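Local coordinates for peptidoglycan synthetase penicillin-binding protein 3 (Bifidobacterium adolescentis, PDB 4YE5) that probably binds penicillin and, as a membrane-anchored transpeptidase, probably cross-links peptidoglycan strands of the bacterial cell wall, at residues Gly289-Met294 / Gly337-Ser342; Phe309-Thr314 / Gln341-Gly346; Gly346-Gly351 / Val398-Gly403; Gln460-Met465 / Arg482-Ser487. One frame throughout, in Å; residues are numbered along the deposited sequence.

Contact 1 (Gly289-Met294 / Gly337-Ser342); sequences GKVLAM and GILEQS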
loop_
_atom_site.group_PDB
_atom_site.type_symbol
_atom_site.label_atom_id
_atom_site.label_comp_id
_atom_site.label_asym_id
_atom_site.label_seq_id
_atom_site.Cartn_x
_atom_site.Cartn_y
_atom_site.Cartn_z
ATOM N N GLY A 289 -13.623 18.128 7.394
ATOM C CA GLY A 289 -14.158 17.553 8.620
ATOM C C GLY A 289 -15.581 17.968 9.005
ATOM O O GLY A 289 -16.228 17.279 9.812
ATOM N N LYS A 290 -16.072 19.078 8.446
ATOM C CA LYS A 290 -17.442 19.521 8.722
ATOM C C LYS A 290 -18.434 18.494 8.199
ATOM O O LYS A 290 -19.564 18.405 8.700
ATOM C CB LYS A 290 -17.757 20.857 8.030
ATOM C CG LYS A 290 -17.034 22.105 8.584
ATOM C CD LYS A 290 -17.601 23.326 7.836
ATOM C CE LYS A 290 -17.020 24.653 8.349
ATOM N NZ LYS A 290 -15.565 24.765 8.125
ATOM N N VAL A 291 -18.039 17.746 7.164
ATOM C CA VAL A 291 -18.931 16.709 6.625
ATOM C C VAL A 291 -19.305 15.709 7.710
ATOM O O VAL A 291 -20.465 15.302 7.823
ATOM C CB VAL A 291 -18.316 15.984 5.413
ATOM C CG1 VAL A 291 -19.190 14.782 4.993
ATOM C CG2 VAL A 291 -18.199 16.984 4.249
ATOM N N LEU A 292 -18.322 15.338 8.524
ATOM C CA LEU A 292 -18.547 14.345 9.581
ATOM C C LEU A 292 -19.449 14.876 10.685
ATOM O O LEU A 292 -20.381 14.183 11.127
ATOM C CB LEU A 292 -17.227 13.878 10.208
ATOM C CG LEU A 292 -16.033 13.542 9.301
ATOM C CD1 LEU A 292 -15.043 12.683 10.065
ATOM C CD2 LEU A 292 -16.457 12.869 8.028
ATOM N N ALA A 293 -19.177 16.093 11.152
ATOM C CA ALA A 293 -19.961 16.640 12.274
ATOM C C ALA A 293 -21.407 16.926 11.874
ATOM O O ALA A 293 -22.349 16.680 12.649
ATOM C CB ALA A 293 -19.309 17.915 12.843
HETATM N N MSE A 294 -21.580 17.454 10.670
HETATM C CA MSE A 294 -22.913 17.804 10.157
HETATM C C MSE A 294 -23.754 16.572 9.889
HETATM O O MSE A 294 -24.965 16.566 10.130
HETATM C CB MSE A 294 -22.813 18.617 8.857
HETATM C CG MSE A 294 -24.169 19.134 8.353
HETATM SE SE MSE A 294 -24.055 20.277 6.767
HETATM C CE MSE A 294 -23.098 21.761 7.568
ATOM N N GLY A 337 -25.674 25.583 3.288
ATOM C CA GLY A 337 -24.824 26.726 2.965
ATOM C C GLY A 337 -23.660 26.920 3.929
ATOM O O GLY A 337 -22.586 27.374 3.534
ATOM N N ILE A 338 -23.868 26.591 5.202
ATOM C CA ILE A 338 -22.768 26.630 6.173
ATOM C C ILE A 338 -21.631 25.689 5.732
ATOM O O ILE A 338 -20.435 26.019 5.861
ATOM C CB ILE A 338 -23.266 26.309 7.612
ATOM C CG1 ILE A 338 -23.988 27.541 8.192
ATOM C CG2 ILE A 338 -22.101 25.875 8.519
ATOM C CD1 ILE A 338 -24.948 27.246 9.345
ATOM N N LEU A 339 -22.005 24.527 5.199
ATOM C CA LEU A 339 -21.029 23.583 4.653
ATOM C C LEU A 339 -20.344 24.190 3.420
ATOM O O LEU A 339 -19.114 24.238 3.322
ATOM C CB LEU A 339 -21.698 22.253 4.241
ATOM C CG LEU A 339 -20.687 21.225 3.702
ATOM C CD1 LEU A 339 -19.701 20.760 4.818
ATOM C CD2 LEU A 339 -21.324 20.021 2.965
ATOM N N GLU A 340 -21.167 24.641 2.479
ATOM C CA GLU A 340 -20.691 25.191 1.217
ATOM C C GLU A 340 -19.746 26.386 1.421
ATOM O O GLU A 340 -18.757 26.563 0.693
ATOM C CB GLU A 340 -21.889 25.628 0.373
ATOM C CG GLU A 340 -21.500 26.284 -0.922
ATOM C CD GLU A 340 -22.325 27.519 -1.219
ATOM O OE1 GLU A 340 -23.154 27.917 -0.362
ATOM O OE2 GLU A 340 -22.134 28.094 -2.312
ATOM N N GLN A 341 -20.049 27.199 2.423
ATOM C CA GLN A 341 -19.258 28.400 2.691
ATOM C C GLN A 341 -18.142 28.156 3.701
ATOM O O GLN A 341 -17.447 29.085 4.083
ATOM C CB GLN A 341 -20.170 29.520 3.188
ATOM C CG GLN A 341 -21.277 29.879 2.180
ATOM C CD GLN A 341 -20.802 30.880 1.136
ATOM O OE1 GLN A 341 -19.657 31.332 1.175
ATOM N NE2 GLN A 341 -21.680 31.233 0.209
ATOM N N SER A 342 -17.965 26.906 4.127
ATOM C CA SER A 342 -16.921 26.576 5.094
ATOM C C SER A 342 -17.012 27.441 6.365
ATOM O O SER A 342 -16.006 27.878 6.897
ATOM C CB SER A 342 -15.524 26.733 4.468
ATOM O OG SER A 342 -15.407 25.965 3.274
#
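Lys290 and Ser342 meet because the lysine chain, extended through CE, bends at its last torsion (chi4 64°), and in Met294, a selenomethionine, chi3 of -66° folds CE against Leu339. NZ of Lys290 makes a weak hydrogen bond, 3.4 Å long, to Ser342 O, while CE packs on the carbonyl carbon of that residue. This ammonium group has further hydrogen-bond partners in Ser287 OG and Asn344 OD1, so the carbonyl is one contributor among several to its position. The rest of the interface is apolar and centres on Leu339. Its CD1 touches Lys290 CB at 3.8 Å and, slightly farther off, Val291 CG2 at 4.1 Å; its CB takes the Met294 methyl, CE, at 3.6 Å. The same CE reaches Ile338 CG2 at 4.3 Å. Ser342 leaves helix 335-340 with positive phi in a Schellman motif, its N bonded back to Leu339 O at 3.0 Å. Ser287 and Lys290 fit the SxxK pattern at a helix start, and Ser342 opens a Ser-Ser-Asn sequence consistent with the SxN motif, as in other penicillin-binding transpeptidases; the contact would then join two active-site motifs. Around it, Met347 of helix 344-350 touches Lys290, Met294 and Ile338, helix 455-470 covers Leu339 through Ala464 and Ser468, and Ile418 of helix 408-419 lies against Val291.

Contact 2 (Phe309-Thr314 / Gln341-Gly346); sequences FTVPNT and QSSNVG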
loop_
_atom_site.group_PDB
_atom_site.type_symbol
_atom_site.label_atom_id
_atom_site.label_comp_id
_atom_site.label_asym_id
_atom_site.label_seq_id
_atom_site.Cartn_x
_atom_site.Cartn_y
_atom_site.Cartn_z
ATOM N N PHE A 309 -30.239 29.789 9.074
ATOM C CA PHE A 309 -29.454 30.454 10.103
ATOM C C PHE A 309 -29.078 31.875 9.684
ATOM O O PHE A 309 -28.958 32.184 8.492
ATOM C CB PHE A 309 -28.166 29.665 10.404
ATOM C CG PHE A 309 -28.402 28.265 10.932
ATOM C CD1 PHE A 309 -28.599 27.200 10.059
ATOM C CD2 PHE A 309 -28.396 28.011 12.302
ATOM C CE1 PHE A 309 -28.803 25.905 10.543
ATOM C CE2 PHE A 309 -28.590 26.718 12.797
ATOM C CZ PHE A 309 -28.793 25.663 11.914
ATOM N N THR A 310 -28.895 32.730 10.685
ATOM C CA THR A 310 -28.222 34.006 10.498
ATOM C C THR A 310 -26.822 33.865 11.065
ATOM O O THR A 310 -26.642 33.653 12.263
ATOM C CB THR A 310 -28.955 35.142 11.232
ATOM O OG1 THR A 310 -30.293 35.234 10.730
ATOM C CG2 THR A 310 -28.238 36.474 11.010
ATOM N N VAL A 311 -25.827 33.969 10.201
ATOM C CA VAL A 311 -24.465 33.635 10.585
ATOM C C VAL A 311 -23.600 34.882 10.523
ATOM O O VAL A 311 -23.249 35.336 9.439
ATOM C CB VAL A 311 -23.881 32.527 9.656
ATOM C CG1 VAL A 311 -22.565 32.001 10.201
ATOM C CG2 VAL A 311 -24.871 31.389 9.509
ATOM N N PRO A 312 -23.269 35.448 11.692
ATOM C CA PRO A 312 -22.429 36.649 11.778
ATOM C C PRO A 312 -20.992 36.244 11.524
ATOM O O PRO A 312 -20.732 35.042 11.436
ATOM C CB PRO A 312 -22.625 37.103 13.229
ATOM C CG PRO A 312 -22.881 35.843 13.975
ATOM C CD PRO A 312 -23.613 34.912 13.020
ATOM N N ASN A 313 -20.058 37.178 11.391
ATOM C CA ASN A 313 -18.707 36.715 11.071
ATOM C C ASN A 313 -17.894 36.307 12.294
ATOM O O ASN A 313 -16.807 35.766 12.170
ATOM C CB ASN A 313 -17.938 37.686 10.169
ATOM C CG ASN A 313 -17.142 38.704 10.947
ATOM O OD1 ASN A 313 -15.926 38.771 10.824
ATOM N ND2 ASN A 313 -17.824 39.499 11.757
ATOM N N THR A 314 -18.417 36.565 13.485
ATOM C CA THR A 314 -17.811 35.984 14.672
ATOM C C THR A 314 -18.899 35.537 15.615
ATOM O O THR A 314 -20.014 36.023 15.547
ATOM C CB THR A 314 -16.920 36.977 15.443
ATOM O OG1 THR A 314 -17.752 37.920 16.134
ATOM C CG2 THR A 314 -15.958 37.698 14.506
ATOM N N GLN A 341 -20.049 27.199 2.423
ATOM C CA GLN A 341 -19.258 28.400 2.691
ATOM C C GLN A 341 -18.142 28.156 3.701
ATOM O O GLN A 341 -17.447 29.085 4.083
ATOM C CB GLN A 341 -20.170 29.520 3.188
ATOM C CG GLN A 341 -21.277 29.879 2.180
ATOM C CD GLN A 341 -20.802 30.880 1.136
ATOM O OE1 GLN A 341 -19.657 31.332 1.175
ATOM N NE2 GLN A 341 -21.680 31.233 0.209
ATOM N N SER A 342 -17.965 26.906 4.127
ATOM C CA SER A 342 -16.921 26.576 5.094
ATOM C C SER A 342 -17.012 27.441 6.365
ATOM O O SER A 342 -16.006 27.878 6.897
ATOM C CB SER A 342 -15.524 26.733 4.468
ATOM O OG SER A 342 -15.407 25.965 3.274
ATOM N N SER A 343 -18.214 27.680 6.862
ATOM C CA SER A 343 -18.355 28.583 8.001
ATOM C C SER A 343 -18.204 27.877 9.344
ATOM O O SER A 343 -19.127 27.190 9.813
ATOM C CB SER A 343 -19.685 29.314 7.940
ATOM O OG SER A 343 -19.907 30.075 9.124
ATOM N N ASN A 344 -17.040 28.069 9.955
ATOM C CA ASN A 344 -16.781 27.635 11.325
ATOM C C ASN A 344 -17.827 28.187 12.261
ATOM O O ASN A 344 -18.323 27.492 13.147
ATOM C CB ASN A 344 -15.410 28.133 11.792
ATOM C CG ASN A 344 -14.291 27.655 10.904
ATOM O OD1 ASN A 344 -14.418 26.638 10.228
ATOM N ND2 ASN A 344 -13.183 28.389 10.897
ATOM N N VAL A 345 -18.153 29.458 12.063
ATOM C CA VAL A 345 -19.084 30.143 12.943
ATOM C C VAL A 345 -20.456 29.471 12.831
ATOM O O VAL A 345 -21.073 29.143 13.838
ATOM C CB VAL A 345 -19.169 31.654 12.632
ATOM C CG1 VAL A 345 -20.324 32.296 13.404
ATOM C CG2 VAL A 345 -17.832 32.352 12.966
ATOM N N GLY A 346 -20.908 29.227 11.606
ATOM C CA GLY A 346 -22.150 28.498 11.397
ATOM C C GLY A 346 -22.180 27.133 12.078
ATOM O O GLY A 346 -23.204 26.737 12.637
#
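Val311 drives one methyl, CG1, into the first turn of helix 344-350, and this is where the packing is close. With CG1 anti to the backbone N (chi1 -170°), the methyl lies 3.5 Å from Ser343 OG and equally near Gly346 N, so it abuts both ends of a helix-capping hydrogen bond. In that bond Gly346 N donates to Ser343 OG over 2.8 Å, with an N-H...O angle of 163°, which makes Ser343 the N-cap. The hydroxyl is further gripped by Asp324 OD2, and Asp324 OD1 accepts from Val345 N, so a single carboxylate fastens two points of the turn. Ser343 is the middle residue of Ser-Ser-Asn, which probably corresponds to the SxN motif of penicillin-binding transpeptidases; Val311, on the end of a strand paired antiparallel with strand 331-334, would then pack against the N-cap residue of that motif. Val345 carries the contact onward: its CG1 meets Val311 CG1 at 3.9 Å, comes within 3.4 Å of Pro312 O and touches the ring carbon Pro312 CD at 4.2 Å. Toward the partly exposed turn the fit slackens. There Val345 CG2 faces backbone alone, approaching Asn313 O at 3.7 Å and Thr314 CA at 4.0 Å, while the side chains of both those residues start off away from the helix. No hydrogen bond spans the two segments.

Contact 3 (Gly346-Gly351 / Val398-Gly403); sequences GMVIAG and VLFGQG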
loop_
_atom_site.group_PDB
_atom_site.type_symbol
_atom_site.label_atom_id
_atom_site.label_comp_id
_atom_site.label_asym_id
_atom_site.label_seq_id
_atom_site.Cartn_x
_atom_site.Cartn_y
_atom_site.Cartn_z
ATOM N N GLY A 346 -20.908 29.227 11.606
ATOM C CA GLY A 346 -22.150 28.498 11.397
ATOM C C GLY A 346 -22.180 27.133 12.078
ATOM O O GLY A 346 -23.204 26.737 12.637
HETATM N N MSE A 347 -21.059 26.422 12.044
HETATM C CA MSE A 347 -20.980 25.097 12.656
HETATM C C MSE A 347 -21.121 25.191 14.172
HETATM O O MSE A 347 -21.787 24.374 14.802
HETATM C CB MSE A 347 -19.662 24.397 12.306
HETATM C CG MSE A 347 -19.529 23.948 10.853
HETATM SE SE MSE A 347 -20.912 22.679 10.333
HETATM C CE MSE A 347 -20.296 21.052 11.216
ATOM N N VAL A 348 -20.473 26.185 14.760
ATOM C CA VAL A 348 -20.601 26.413 16.202
ATOM C C VAL A 348 -22.038 26.721 16.597
ATOM O O VAL A 348 -22.555 26.170 17.570
ATOM C CB VAL A 348 -19.671 27.543 16.666
ATOM C CG1 VAL A 348 -20.042 28.021 18.085
ATOM C CG2 VAL A 348 -18.217 27.073 16.563
ATOM N N ILE A 349 -22.685 27.596 15.840
ATOM C CA ILE A 349 -24.082 27.909 16.102
ATOM C C ILE A 349 -24.977 26.682 15.908
ATOM O O ILE A 349 -25.764 26.340 16.788
ATOM C CB ILE A 349 -24.584 29.068 15.219
ATOM C CG1 ILE A 349 -23.816 30.345 15.564
ATOM C CG2 ILE A 349 -26.098 29.270 15.425
ATOM C CD1 ILE A 349 -24.145 31.537 14.697
ATOM N N ALA A 350 -24.839 26.011 14.766
ATOM C CA ALA A 350 -25.664 24.841 14.465
ATOM C C ALA A 350 -25.472 23.714 15.479
ATOM O O ALA A 350 -26.411 23.002 15.803
ATOM C CB ALA A 350 -25.368 24.321 13.049
ATOM N N GLY A 351 -24.250 23.552 15.972
ATOM C CA GLY A 351 -23.926 22.413 16.812
ATOM C C GLY A 351 -24.235 22.626 18.279
ATOM O O GLY A 351 -23.871 21.798 19.116
ATOM N N VAL A 398 -13.454 20.849 16.992
ATOM C CA VAL A 398 -13.622 19.491 16.467
ATOM C C VAL A 398 -14.754 19.452 15.422
ATOM O O VAL A 398 -14.779 18.579 14.551
ATOM C CB VAL A 398 -13.883 18.470 17.609
ATOM C CG1 VAL A 398 -15.354 18.420 17.974
ATOM C CG2 VAL A 398 -13.397 17.086 17.212
ATOM N N LEU A 399 -15.676 20.413 15.503
ATOM C CA LEU A 399 -16.782 20.509 14.544
ATOM C C LEU A 399 -16.285 20.875 13.161
ATOM O O LEU A 399 -16.926 20.546 12.166
ATOM C CB LEU A 399 -17.806 21.566 14.977
ATOM C CG LEU A 399 -18.545 21.360 16.300
ATOM C CD1 LEU A 399 -19.506 22.531 16.534
ATOM C CD2 LEU A 399 -19.290 20.007 16.313
ATOM N N PHE A 400 -15.159 21.578 13.088
ATOM C CA PHE A 400 -14.657 21.990 11.776
ATOM C C PHE A 400 -13.257 21.493 11.415
ATOM O O PHE A 400 -12.468 22.202 10.794
ATOM C CB PHE A 400 -14.822 23.501 11.527
ATOM C CG PHE A 400 -14.447 24.383 12.693
ATOM C CD1 PHE A 400 -13.143 24.839 12.850
ATOM C CD2 PHE A 400 -15.415 24.807 13.591
ATOM C CE1 PHE A 400 -12.811 25.693 13.909
ATOM C CE2 PHE A 400 -15.092 25.644 14.654
ATOM C CZ PHE A 400 -13.785 26.092 14.809
ATOM N N GLY A 401 -12.969 20.245 11.778
ATOM C CA GLY A 401 -11.771 19.584 11.297
ATOM C C GLY A 401 -10.485 20.036 11.948
ATOM O O GLY A 401 -9.433 19.882 11.349
ATOM N N GLN A 402 -10.564 20.577 13.169
ATOM C CA GLN A 402 -9.361 20.984 13.907
ATOM C C GLN A 402 -9.234 20.255 15.241
ATOM O O GLN A 402 -10.231 19.933 15.896
ATOM C CB GLN A 402 -9.336 22.501 14.149
ATOM C CG GLN A 402 -9.218 23.338 12.877
ATOM C CD GLN A 402 -9.243 24.834 13.152
ATOM O OE1 GLN A 402 -9.051 25.272 14.287
ATOM N NE2 GLN A 402 -9.494 25.622 12.116
ATOM N N GLY A 403 -7.997 20.007 15.646
ATOM C CA GLY A 403 -7.720 19.441 16.957
ATOM C C GLY A 403 -7.723 17.916 16.961
ATOM O O GLY A 403 -7.624 17.290 18.019
#
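Phe400 meets helix 344-350 with the rim of its ring: Val348 CG2 lies near the ring plane, 3.9 Å from CE2, and Met347 CB stands off CD2 on the same rim at 4.5 Å. Gln402 NE2, from the ring's own loop, also lies at the edge and in the plane. Asn344 OD1 comes within 3.3 Å of Phe400 CG. Chi1 of 44° sets that CG between the backbone N and the carbonyl carbon. Beside it, Leu399 covers more surface. Its CD1 approaches Met347 O at 3.4 Å, a carbonyl that already accepts the helical bond from Gly351 N at 2.8 Å, and it also passes the CA atoms of Val348 and Gly351. The CB atoms of Met347 and Leu399 meet at 4.3 Å. Met347, a selenomethionine, answers from its far end: bends at both chi2 and chi3 (the latter -75°) bring CE to within 3.5 Å of Leu399 O. The interface is largely methyl groups against carbonyl oxygens, backbone carbons and an aromatic rim, with no hydrogen bond across it. Met347 also touches Ala293 and Met297 of helix 290-299, and the backbone of Gly401 is bonded to that of Gly286. Loop 398-403 is thus tied close to the Ser287-Lys290 pattern and to the helix that begins at the Asn of Ser-Ser-Asn, an arrangement consistent with the wall of a penicillin-binding transpeptidase active site.

Contact 4 (Gln460-Met465 / Arg482-Ser487); sequences QMLNAM and RMAAKS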
loop_
_atom_site.group_PDB
_atom_site.type_symbol
_atom_site.label_atom_id
_atom_site.label_comp_id
_atom_site.label_asym_id
_atom_site.label_seq_id
_atom_site.Cartn_x
_atom_site.Cartn_y
_atom_site.Cartn_z
ATOM N N GLN A 460 -28.619 13.628 1.596
ATOM C CA GLN A 460 -28.697 15.072 1.835
ATOM C C GLN A 460 -27.308 15.692 1.922
ATOM O O GLN A 460 -27.090 16.811 1.454
ATOM C CB GLN A 460 -29.505 15.360 3.103
ATOM C CG GLN A 460 -30.974 14.985 2.940
ATOM C CD GLN A 460 -31.772 15.028 4.241
ATOM O OE1 GLN A 460 -31.235 15.272 5.320
ATOM N NE2 GLN A 460 -33.068 14.779 4.133
HETATM N N MSE A 461 -26.367 14.962 2.515
HETATM C CA MSE A 461 -24.987 15.438 2.617
HETATM C C MSE A 461 -24.292 15.433 1.241
HETATM O O MSE A 461 -23.502 16.307 0.926
HETATM C CB MSE A 461 -24.194 14.581 3.609
HETATM C CG MSE A 461 -24.587 14.770 5.069
HETATM SE SE MSE A 461 -24.442 16.623 5.597
HETATM C CE MSE A 461 -22.564 16.915 5.241
ATOM N N LEU A 462 -24.589 14.436 0.422
ATOM C CA LEU A 462 -24.049 14.383 -0.933
ATOM C C LEU A 462 -24.545 15.594 -1.732
ATOM O O LEU A 462 -23.787 16.235 -2.475
ATOM C CB LEU A 462 -24.521 13.085 -1.608
ATOM C CG LEU A 462 -23.912 12.677 -2.943
ATOM C CD1 LEU A 462 -22.421 12.445 -2.804
ATOM C CD2 LEU A 462 -24.585 11.401 -3.441
ATOM N N ASN A 463 -25.832 15.888 -1.576
ATOM C CA ASN A 463 -26.460 17.058 -2.175
ATOM C C ASN A 463 -25.767 18.364 -1.709
ATOM O O ASN A 463 -25.454 19.237 -2.515
ATOM C CB ASN A 463 -27.951 17.048 -1.818
ATOM C CG ASN A 463 -28.755 18.120 -2.550
ATOM O OD1 ASN A 463 -28.382 19.292 -2.577
ATOM N ND2 ASN A 463 -29.880 17.714 -3.130
ATOM N N ALA A 464 -25.509 18.488 -0.413
ATOM C CA ALA A 464 -24.816 19.678 0.111
ATOM C C ALA A 464 -23.363 19.736 -0.375
ATOM O O ALA A 464 -22.829 20.826 -0.633
ATOM C CB ALA A 464 -24.879 19.713 1.644
HETATM N N MSE A 465 -22.721 18.572 -0.505
HETATM C CA MSE A 465 -21.363 18.509 -1.056
HETATM C C MSE A 465 -21.311 18.868 -2.543
HETATM O O MSE A 465 -20.325 19.431 -3.026
HETATM C CB MSE A 465 -20.692 17.142 -0.818
HETATM C CG MSE A 465 -20.393 16.847 0.647
HETATM SE SE MSE A 465 -19.461 15.157 0.835
HETATM C CE MSE A 465 -17.780 15.663 -0.073
ATOM N N ARG A 482 -20.990 15.752 -12.830
ATOM C CA ARG A 482 -21.283 16.409 -11.556
ATOM C C ARG A 482 -20.345 15.888 -10.477
ATOM O O ARG A 482 -20.056 14.696 -10.456
ATOM C CB ARG A 482 -22.743 16.154 -11.178
ATOM C CG ARG A 482 -23.718 16.848 -12.128
ATOM C CD ARG A 482 -25.143 16.320 -12.011
ATOM N NE ARG A 482 -25.647 16.302 -10.641
ATOM C CZ ARG A 482 -26.795 15.725 -10.290
ATOM N NH1 ARG A 482 -27.561 15.141 -11.212
ATOM N NH2 ARG A 482 -27.189 15.739 -9.028
HETATM N N MSE A 483 -19.867 16.777 -9.595
HETATM C CA MSE A 483 -18.989 16.393 -8.485
HETATM C C MSE A 483 -19.596 16.796 -7.157
HETATM O O MSE A 483 -20.277 17.814 -7.063
HETATM C CB MSE A 483 -17.614 17.088 -8.589
HETATM C CG MSE A 483 -16.688 16.515 -9.681
HETATM SE SE MSE A 483 -14.947 17.419 -9.754
HETATM C CE MSE A 483 -15.509 19.009 -10.621
ATOM N N ALA A 484 -19.323 16.006 -6.127
ATOM C CA ALA A 484 -19.672 16.381 -4.766
ATOM C C ALA A 484 -18.339 16.429 -4.046
ATOM O O ALA A 484 -17.613 15.430 -4.022
ATOM C CB ALA A 484 -20.568 15.349 -4.126
ATOM N N ALA A 485 -18.007 17.574 -3.464
ATOM C CA ALA A 485 -16.661 17.716 -2.919
ATOM C C ALA A 485 -16.599 18.687 -1.769
ATOM O O ALA A 485 -17.486 19.514 -1.611
ATOM C CB ALA A 485 -15.710 18.182 -4.033
ATOM N N LYS A 486 -15.520 18.618 -0.997
ATOM C CA LYS A 486 -15.232 19.633 0.007
ATOM C C LYS A 486 -13.759 19.987 -0.022
ATOM O O LYS A 486 -12.924 19.117 -0.254
ATOM C CB LYS A 486 -15.599 19.147 1.427
ATOM C CG LYS A 486 -16.965 19.633 1.929
ATOM C CD LYS A 486 -17.096 21.160 2.051
ATOM C CE LYS A 486 -16.349 21.670 3.270
ATOM N NZ LYS A 486 -16.079 23.136 3.232
ATOM N N SER A 487 -13.447 21.253 0.254
ATOM C CA SER A 487 -12.065 21.706 0.403
ATOM C C SER A 487 -11.732 22.045 1.850
ATOM O O SER A 487 -12.631 22.296 2.660
ATOM C CB SER A 487 -11.852 22.983 -0.403
ATOM O OG SER A 487 -12.691 24.007 0.107
#
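Leu462 is the first residue along helix 460-465 to touch strand 484-487: its CD1 packs on Ala484 CB at 3.7 Å. The backbone of Leu462 joins in, its O lying equally near that same CB. The next residue, Asn463, turns the other way and is held by backbone groups of Asp560 and Ile562, while Ala464 packs on Ala336 of helix 335-340. Helix and strand axes cross at 66° with a closest approach of 6.9 Å, so the helix lies across an edge strand, 484-492, of the five-stranded antiparallel sheet. Lys486 and Ser487 probably begin a K(T/S)G-type motif, as in other penicillin-binding transpeptidases, and the NZ of Lys486 leads off to Ser287 OG and Leu339 O. Met465, a selenomethionine, closes the walk and buries the largest area. Its O accepts from Ala485 N at 3.0 Å, with an N-H...O angle of 164°; the donor stands well above the carbonyl plane. Ala484 CA adds a CA-H...O contact to that oxygen at 3.6 Å, and the CB atoms of Met465 and Ala484 meet at 3.8 Å. Bent at chi3 (66°), the Met465 chain finally sets CE 3.7 Å from Ala485 CA. Just ahead of the strand, Arg482 NE forms a salt bridge to Glu466, the next residue of the helix.

How the contacts relate
Contacts 1, 3 and 4 are buried, whereas contact 2 is only partly so, reaching a turn near the surface. Contacts 1 and 2 share Gln341 and Ser342, and contacts 2 and 3 share Gly346 and both use helix 344-350. Contact 4 touches contact 1, where Val291 packs on the Lys486 side chain, but its nearest atoms stay about 8 Å from contact 3. The chemistry differs accordingly: contact 1 adds a weak lysine bond to apolar packing, contact 4 has a backbone bond from strand to helix, and contacts 2 and 3 have no hydrogen bond across. The three putative transpeptidase motifs converge around contact 1.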